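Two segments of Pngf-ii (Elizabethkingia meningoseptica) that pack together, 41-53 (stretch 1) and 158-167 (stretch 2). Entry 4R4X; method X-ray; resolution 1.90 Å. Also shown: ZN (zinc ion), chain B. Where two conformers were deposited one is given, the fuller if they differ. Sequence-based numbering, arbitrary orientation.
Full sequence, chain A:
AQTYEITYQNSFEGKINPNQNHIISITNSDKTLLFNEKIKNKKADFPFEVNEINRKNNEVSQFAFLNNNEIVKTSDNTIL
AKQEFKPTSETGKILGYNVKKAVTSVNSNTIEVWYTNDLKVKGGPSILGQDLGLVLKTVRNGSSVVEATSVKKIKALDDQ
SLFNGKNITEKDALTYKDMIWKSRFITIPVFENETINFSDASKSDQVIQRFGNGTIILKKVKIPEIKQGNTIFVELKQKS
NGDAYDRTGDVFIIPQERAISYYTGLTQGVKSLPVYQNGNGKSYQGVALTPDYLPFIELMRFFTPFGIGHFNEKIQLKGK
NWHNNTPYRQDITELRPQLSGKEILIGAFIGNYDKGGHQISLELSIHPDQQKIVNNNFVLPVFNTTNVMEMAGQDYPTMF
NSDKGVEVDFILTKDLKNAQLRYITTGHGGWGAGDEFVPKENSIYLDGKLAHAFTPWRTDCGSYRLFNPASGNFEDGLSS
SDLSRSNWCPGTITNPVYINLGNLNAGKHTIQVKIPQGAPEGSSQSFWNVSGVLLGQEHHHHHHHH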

ATOM      1  N   ASN A  41      -6.462 -25.366  21.818  1.00 23.05           N
ATOM      2  CA  ASN A  41      -6.978 -26.389  20.907  1.00 24.34           C
ATOM      3  C   ASN A  41      -6.340 -26.406  19.513  1.00 26.01           C
ATOM      4  O   ASN A  41      -6.722 -27.228  18.684  1.00 24.26           O
ATOM      5  CB  ASN A  41      -8.489 -26.230  20.791  1.00 23.43           C
ATOM      6  CG  ASN A  41      -9.201 -26.480  22.112  1.00 23.29           C
ATOM      7  OD1 ASN A  41      -8.712 -27.204  22.969  1.00 24.35           O
ATOM      8  ND2 ASN A  41     -10.361 -25.887  22.269  1.00 23.67           N
ATOM      9  N   LYS A  42      -5.382 -25.506  19.265  1.00 26.76           N
ATOM     10  CA  LYS A  42      -4.715 -25.369  17.963  1.00 27.34           C
ATOM     11  C   LYS A  42      -5.682 -25.036  16.822  1.00 28.49           C
ATOM     12  O   LYS A  42      -5.527 -25.529  15.702  1.00 25.52           O
ATOM     13  CB  LYS A  42      -3.874 -26.609  17.663  1.00 29.98           C
ATOM     14  CG  LYS A  42      -2.787 -26.799  18.713  1.00 33.08           C
ATOM     15  CD  LYS A  42      -2.549 -28.252  19.069  1.00 37.46           C
ATOM     16  CE  LYS A  42      -1.731 -28.364  20.349  1.00 40.05           C
ATOM     17  NZ  LYS A  42      -0.497 -27.526  20.316  1.00 41.16           N
ATOM     18  N   LYS A  43      -6.653 -24.174  17.134  1.00 26.00           N
ATOM     19  CA  LYS A  43      -7.663 -23.700  16.193  1.00 27.49           C
ATOM     20  C   LYS A  43      -7.588 -22.193  15.983  1.00 26.79           C
ATOM     21  O   LYS A  43      -8.494 -21.608  15.396  1.00 24.83           O
ATOM     22  CB  LYS A  43      -9.072 -24.015  16.719  1.00 28.70           C
ATOM     23  CG  LYS A  43      -9.379 -25.494  16.922  1.00 31.68           C
ATOM     24  CD  LYS A  43      -9.333 -26.292  15.625  1.00 35.49           C
ATOM     25  CE  LYS A  43      -9.898 -27.696  15.852  1.00 38.43           C
ATOM     26  NZ  LYS A  43      -9.899 -28.552  14.624  1.00 40.75           N
ATOM     27  N   ALA A  44      -6.544 -21.543  16.484  1.00 25.53           N
ATOM     28  CA  ALA A  44      -6.485 -20.086  16.384  1.00 26.43           C
ATOM     29  C   ALA A  44      -5.800 -19.692  15.089  1.00 25.55           C
ATOM     30  O   ALA A  44      -4.867 -20.347  14.669  1.00 24.44           O
ATOM     31  CB  ALA A  44      -5.753 -19.505  17.577  1.00 27.28           C
ATOM     32  N   ASP A  45      -6.276 -18.629  14.446  1.00 26.06           N
ATOM     33  CA  ASP A  45      -5.664 -18.147  13.208  1.00 27.35           C
ATOM     34  C   ASP A  45      -4.403 -17.321  13.477  1.00 25.49           C
ATOM     35  O   ASP A  45      -4.312 -16.651  14.498  1.00 23.15           O
ATOM     36  CB  ASP A  45      -6.673 -17.291  12.442  1.00 29.20           C
ATOM     37  CG  ASP A  45      -7.822 -18.114  11.882  1.00 33.24           C
ATOM     38  OD1 ASP A  45      -7.557 -19.108  11.177  1.00 32.58           O
ATOM     39  OD2 ASP A  45      -8.982 -17.752  12.146  1.00 35.84           O
ATOM     40  N   PHE A  46      -3.447 -17.353  12.552  1.00 23.93           N
ATOM     41  CA  PHE A  46      -2.254 -16.504  12.679  1.00 24.83           C
ATOM     42  C   PHE A  46      -2.573 -15.059  12.262  1.00 24.57           C
ATOM     43  O   PHE A  46      -3.396 -14.850  11.393  1.00 23.22           O
ATOM     44  CB  PHE A  46      -1.127 -17.015  11.806  1.00 25.53           C
ATOM     45  CG  PHE A  46      -0.735 -18.429  12.090  1.00 27.96           C
ATOM     46  CD1 PHE A  46      -0.085 -18.760  13.268  1.00 27.78           C
ATOM     47  CD2 PHE A  46      -0.998 -19.435  11.161  1.00 29.84           C
ATOM     48  CE1 PHE A  46       0.291 -20.068  13.522  1.00 29.04           C
ATOM     49  CE2 PHE A  46      -0.619 -20.742  11.413  1.00 29.44           C
ATOM     50  CZ  PHE A  46       0.021 -21.059  12.591  1.00 28.86           C
ATOM     51  N   PRO A  47      -1.946 -14.058  12.900  1.00 22.18           N
ATOM     52  CA  PRO A  47      -1.033 -14.165  14.032  1.00 21.39           C
ATOM     53  C   PRO A  47      -1.807 -14.269  15.331  1.00 19.75           C
ATOM     54  O   PRO A  47      -2.877 -13.699  15.445  1.00 19.05           O
ATOM     55  CB  PRO A  47      -0.274 -12.844  13.980  1.00 21.74           C
ATOM     56  CG  PRO A  47      -1.278 -11.870  13.464  1.00 21.43           C
ATOM     57  CD  PRO A  47      -2.180 -12.656  12.519  1.00 22.25           C
ATOM     58  N   PHE A  48      -1.279 -15.013  16.301  1.00 19.37           N
ATOM     59  CA  PHE A  48      -1.843 -15.032  17.633  1.00 17.91           C
ATOM     60  C   PHE A  48      -0.725 -14.951  18.670  1.00 16.95           C
ATOM     61  O   PHE A  48       0.433 -15.202  18.348  1.00 17.39           O
ATOM     62  CB  PHE A  48      -2.773 -16.238  17.856  1.00 17.87           C
ATOM     63  CG  PHE A  48      -2.098 -17.581  17.801  1.00 17.91           C
ATOM     64  CD1 PHE A  48      -1.435 -18.085  18.889  1.00 17.58           C
ATOM     65  CD2 PHE A  48      -2.194 -18.369  16.662  1.00 18.38           C
ATOM     66  CE1 PHE A  48      -0.836 -19.335  18.846  1.00 17.37           C
ATOM     67  CE2 PHE A  48      -1.587 -19.611  16.605  1.00 18.98           C
ATOM     68  CZ  PHE A  48      -0.928 -20.106  17.713  1.00 17.85           C
ATOM     69  N   GLU A  49      -1.083 -14.554  19.884  1.00 17.06           N
ATOM     70  CA  GLU A  49      -0.098 -14.352  20.946  1.00 17.10           C
ATOM     71  C   GLU A  49      -0.390 -15.117  22.213  1.00 16.26           C
ATOM     72  O   GLU A  49      -1.545 -15.368  22.579  1.00 15.81           O
ATOM     73  CB  GLU A  49       0.017 -12.883  21.301  1.00 17.80           C
ATOM     74  CG  GLU A  49       0.657 -12.027  20.225  1.00 19.54           C
ATOM     75  CD  GLU A  49       0.647 -10.578  20.642  1.00 20.87           C
ATOM     76  OE1 GLU A  49       1.610 -10.159  21.336  1.00 21.12           O
ATOM     77  OE2 GLU A  49      -0.339  -9.892  20.294  1.00 21.58           O
ATOM     78  N   VAL A  50       0.692 -15.445  22.896  1.00 15.35           N
ATOM     79  CA  VAL A  50       0.651 -16.054  24.212  1.00 16.59           C
ATOM     80  C   VAL A  50       1.602 -15.279  25.127  1.00 16.83           C
ATOM     81  O   VAL A  50       2.601 -14.723  24.666  1.00 15.51           O
ATOM     82  CB  VAL A  50       1.087 -17.541  24.045  1.00 17.95           C
ATOM     83  CG1 VAL A  50       1.790 -18.087  25.255  1.00 19.74           C
ATOM     84  CG2 VAL A  50      -0.102 -18.395  23.632  1.00 17.84           C
ATOM     85  N   ASN A  51       1.308 -15.258  26.425  1.00 17.61           N
ATOM     86  CA  ASN A  51       2.200 -14.638  27.390  1.00 18.88           C
ATOM     87  C   ASN A  51       2.679 -15.683  28.427  1.00 18.11           C
ATOM     88  O   ASN A  51       1.944 -16.586  28.789  1.00 16.91           O
ATOM     89  CB  ASN A  51       1.433 -13.477  28.019  1.00 21.65           C
ATOM     90  CG  ASN A  51       2.236 -12.722  29.042  1.00 24.87           C
ATOM     91  OD1 ASN A  51       2.880 -11.717  28.722  1.00 30.70           O
ATOM     92  ND2 ASN A  51       2.184 -13.171  30.282  1.00 25.11           N
ATOM     93  N   GLU A  52       3.926 -15.584  28.874  1.00 19.51           N
ATOM     94  CA  GLU A  52       4.424 -16.434  29.948  1.00 19.33           C
ATOM     95  C   GLU A  52       5.237 -15.597  30.906  1.00 19.60           C
ATOM     96  O   GLU A  52       6.003 -14.727  30.486  1.00 19.26           O
ATOM     97  CB  GLU A  52       5.291 -17.573  29.425  1.00 22.32           C
ATOM     98  CG  GLU A  52       4.541 -18.575  28.562  1.00 26.98           C
ATOM     99  CD  GLU A  52       5.300 -19.878  28.343  1.00 30.87           C
ATOM    100  OE1 GLU A  52       6.532 -19.905  28.545  1.00 37.05           O
ATOM    101  OE2 GLU A  52       4.664 -20.889  27.967  1.00 35.57           O
ATOM    102  N   ILE A  53       5.059 -15.859  32.195  1.00 18.75           N
ATOM    103  CA  ILE A  53       5.753 -15.139  33.239  1.00 18.50           C
ATOM    104  C   ILE A  53       6.580 -16.128  34.015  1.00 19.32           C
ATOM    105  O   ILE A  53       6.057 -17.141  34.442  1.00 18.50           O
ATOM    106  CB  ILE A  53       4.770 -14.473  34.214  1.00 19.00           C
ATOM    107  CG1 ILE A  53       3.913 -13.471  33.446  1.00 19.56           C
ATOM    108  CG2 ILE A  53       5.539 -13.824  35.361  1.00 20.41           C
ATOM    109  CD1 ILE A  53       2.965 -12.647  34.286  1.00 20.33           C
TER
HETATM  110 ZN    ZN B1001       6.611 -22.113  28.988  0.50 23.52          ZN
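Stretch 2 (158-167) DDQSLFNGKN

Stretch 2 begins as loop, makes a single short helix over 160-163, and leaves helical phi/psi at N164; a type II turn runs from F163, the last helical residue, to K166, with G165 at phi 84°. The CA of F46 lies 13.3 Å from the CA of K166, and the CA of E52 lies 10.3 Å from the CA of D159. Between these two pairs the order is reversed, but the third pair, the CA of K42 at 7.9 Å from the CA of L162, breaks it, so no single direction describes the whole pairing. D159, near the start of stretch 2, lies nearest E52, near the end of stretch 1. With the backbones this far apart, the contact depends on side chains, meeting one another or, from K42, the backbone of S161; it buries 350 Å² in total.

K42 covers the most surface, 60 Å². Its phi/psi of 60/39 belongs to a Schellman motif closing the preceding helix. Its CA-to-CB bond points sideways, yet the long chain brings NZ to 3.0 Å from S161 O, a weak hydrogen bond.

L162 follows with 56 Å². Its CB also leaves sideways, but with chi1 t and chi2 p the side chain brings CD2 to 4.2 Å from CG2 of V50, an apolar contact between two buried residues. V50 points toward stretch 2 and also meets the next ring, its CG1 lying 4.5 Å from CZ of F163.

E52, with 48 Å², is joined to D159 through zinc. The ion is bound by E52 OE1 at 2.2 Å, E52 OE2 at 2.5 Å and D159 OD2 at 2.1 Å; this shared coordination holds E52 OE2 and D159 OD2 only 2.4 Å apart without a hydrogen bond. E52 OE2 also lies 3.5 Å from F163 CE2, at the ring edge. D159 occupies the N-cap position, but its side chain makes no capping bond.

At the last position of the turn, K166 points toward stretch 1 and sets CE 4.3 Å from F46 CE1, approaching the ring obliquely.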

ATOM      1  N   ASP A 158       2.404 -27.904  31.033  1.00 28.63           N
ATOM      2  CA  ASP A 158       3.116 -28.550  29.921  1.00 30.98           C
ATOM      3  C   ASP A 158       2.724 -27.849  28.620  1.00 26.94           C
ATOM      4  O   ASP A 158       1.647 -28.087  28.076  1.00 26.29           O
ATOM      5  CB  ASP A 158       2.788 -30.044  29.890  1.00 33.91           C
ATOM      6  CG  ASP A 158       3.348 -30.763  28.665  1.00 37.22           C
ATOM      7  OD1 ASP A 158       4.243 -30.219  27.976  1.00 39.96           O
ATOM      8  OD2 ASP A 158       2.877 -31.898  28.400  1.00 38.61           O
ATOM      9  N   ASP A 159       3.609 -26.988  28.129  1.00 23.64           N
ATOM     10  CA  ASP A 159       3.343 -26.237  26.909  1.00 24.28           C
ATOM     11  C   ASP A 159       4.251 -26.669  25.764  1.00 22.64           C
ATOM     12  O   ASP A 159       4.435 -25.927  24.799  1.00 21.57           O
ATOM     13  CB  ASP A 159       3.497 -24.736  27.163  1.00 24.73           C
ATOM     14  CG  ASP A 159       4.904 -24.356  27.579  1.00 27.59           C
ATOM     15  OD1 ASP A 159       5.826 -25.174  27.377  1.00 28.06           O
ATOM     16  OD2 ASP A 159       5.088 -23.240  28.109  1.00 31.18           O
ATOM     17  N   GLN A 160       4.818 -27.867  25.868  1.00 21.46           N
ATOM     18  CA  GLN A 160       5.689 -28.373  24.813  1.00 21.85           C
ATOM     19  C   GLN A 160       4.950 -28.510  23.482  1.00 20.61           C
ATOM     20  O   GLN A 160       5.492 -28.130  22.472  1.00 21.49           O
ATOM     21  CB  GLN A 160       6.360 -29.696  25.206  1.00 22.23           C
ATOM     22  CG  GLN A 160       7.528 -30.110  24.299  1.00 22.36           C
ATOM     23  CD  GLN A 160       7.073 -30.685  22.959  1.00 23.35           C
ATOM     24  OE1 GLN A 160       6.069 -31.395  22.882  1.00 22.72           O
ATOM     25  NE2 GLN A 160       7.800 -30.357  21.900  1.00 23.47           N
ATOM     26  N   SER A 161       3.707 -28.980  23.461  1.00 22.41           N
ATOM     27  CA  SER A 161       3.032 -29.119  22.159  1.00 23.72           C
ATOM     28  C   SER A 161       2.665 -27.768  21.545  1.00 23.14           C
ATOM     29  O   SER A 161       2.532 -27.632  20.332  1.00 21.32           O
ATOM     30  CB  SER A 161       1.784 -30.006  22.245  1.00 26.54           C
ATOM     31  OG  SER A 161       0.862 -29.517  23.185  1.00 29.98           O
ATOM     32  N   LEU A 162       2.479 -26.770  22.385  1.00 24.01           N
ATOM     33  CA  LEU A 162       2.173 -25.438  21.897  1.00 25.37           C
ATOM     34  C   LEU A 162       3.350 -24.912  21.078  1.00 24.46           C
ATOM     35  O   LEU A 162       3.158 -24.385  19.989  1.00 24.49           O
ATOM     36  CB  LEU A 162       1.850 -24.515  23.075  1.00 26.50           C
ATOM     37  CG  LEU A 162       1.545 -23.066  22.716  1.00 28.24           C
ATOM     38  CD1 LEU A 162       0.341 -22.987  21.780  1.00 28.74           C
ATOM     39  CD2 LEU A 162       1.299 -22.288  23.996  1.00 28.22           C
ATOM     40  N   PHE A 163       4.568 -25.077  21.587  1.00 23.36           N
ATOM     41  CA  PHE A 163       5.758 -24.565  20.912  1.00 23.92           C
ATOM     42  C   PHE A 163       6.436 -25.538  19.932  1.00 23.96           C
ATOM     43  O   PHE A 163       7.159 -25.103  19.073  1.00 23.50           O
ATOM     44  CB  PHE A 163       6.773 -24.032  21.933  1.00 24.42           C
ATOM     45  CG  PHE A 163       6.266 -22.847  22.712  1.00 25.30           C
ATOM     46  CD1 PHE A 163       6.290 -21.576  22.160  1.00 26.06           C
ATOM     47  CD2 PHE A 163       5.715 -23.007  23.975  1.00 26.28           C
ATOM     48  CE1 PHE A 163       5.797 -20.484  22.866  1.00 26.76           C
ATOM     49  CE2 PHE A 163       5.222 -21.917  24.688  1.00 26.49           C
ATOM     50  CZ  PHE A 163       5.261 -20.652  24.130  1.00 26.04           C
ATOM     51  N   ASN A 164       6.062 -26.821  20.010  0.50 24.62           N
ATOM     52  CA  ASN A 164       6.603 -27.899  19.165  0.50 23.42           C
ATOM     53  C   ASN A 164       6.556 -27.576  17.675  0.50 23.16           C
ATOM     54  O   ASN A 164       5.519 -27.159  17.159  0.50 21.18           O
ATOM     55  CB  ASN A 164       5.799 -29.189  19.422  0.50 23.62           C
ATOM     56  CG  ASN A 164       6.307 -30.384  18.627  0.50 23.27           C
ATOM     57  OD1 ASN A 164       5.657 -30.819  17.668  0.50 24.01           O
ATOM     58  ND2 ASN A 164       7.447 -30.940  19.037  0.50 21.39           N
ATOM     59  N   GLY A 165       7.687 -27.762  16.999  0.50 23.45           N
ATOM     60  CA  GLY A 165       7.756 -27.647  15.540  0.50 24.21           C
ATOM     61  C   GLY A 165       7.927 -26.214  15.087  0.50 24.85           C
ATOM     62  O   GLY A 165       7.767 -25.893  13.910  0.50 24.77           O
ATOM     63  N   LYS A 166       8.234 -25.327  16.023  0.50 25.61           N
ATOM     64  CA  LYS A 166       8.338 -23.919  15.676  0.50 25.41           C
ATOM     65  C   LYS A 166       9.645 -23.325  16.165  0.50 25.06           C
ATOM     66  O   LYS A 166      10.151 -23.695  17.229  0.50 24.04           O
ATOM     67  CB  LYS A 166       7.156 -23.136  16.243  0.50 25.32           C
ATOM     68  CG  LYS A 166       5.820 -23.423  15.565  0.50 25.07           C
ATOM     69  CD  LYS A 166       4.873 -22.236  15.642  0.50 24.54           C
ATOM     70  CE  LYS A 166       3.524 -22.544  15.013  0.50 24.01           C
ATOM     71  NZ  LYS A 166       3.063 -23.908  15.352  0.50 23.27           N
ATOM     72  N   ASN A 167      10.214 -22.422  15.375  0.50 24.80           N
ATOM     73  CA  ASN A 167      11.410 -21.737  15.830  0.50 24.79           C
ATOM     74  C   ASN A 167      11.100 -20.353  16.348  0.50 23.15           C
ATOM     75  O   ASN A 167      10.372 -19.587  15.714  0.50 20.32           O
ATOM     76  CB  ASN A 167      12.488 -21.667  14.759  0.50 26.66           C
ATOM     77  CG  ASN A 167      12.032 -20.981  13.518  0.50 27.79           C
ATOM     78  OD1 ASN A 167      11.229 -21.518  12.763  0.50 28.52           O
ATOM     79  ND2 ASN A 167      12.576 -19.795  13.271  0.50 29.97           N
TER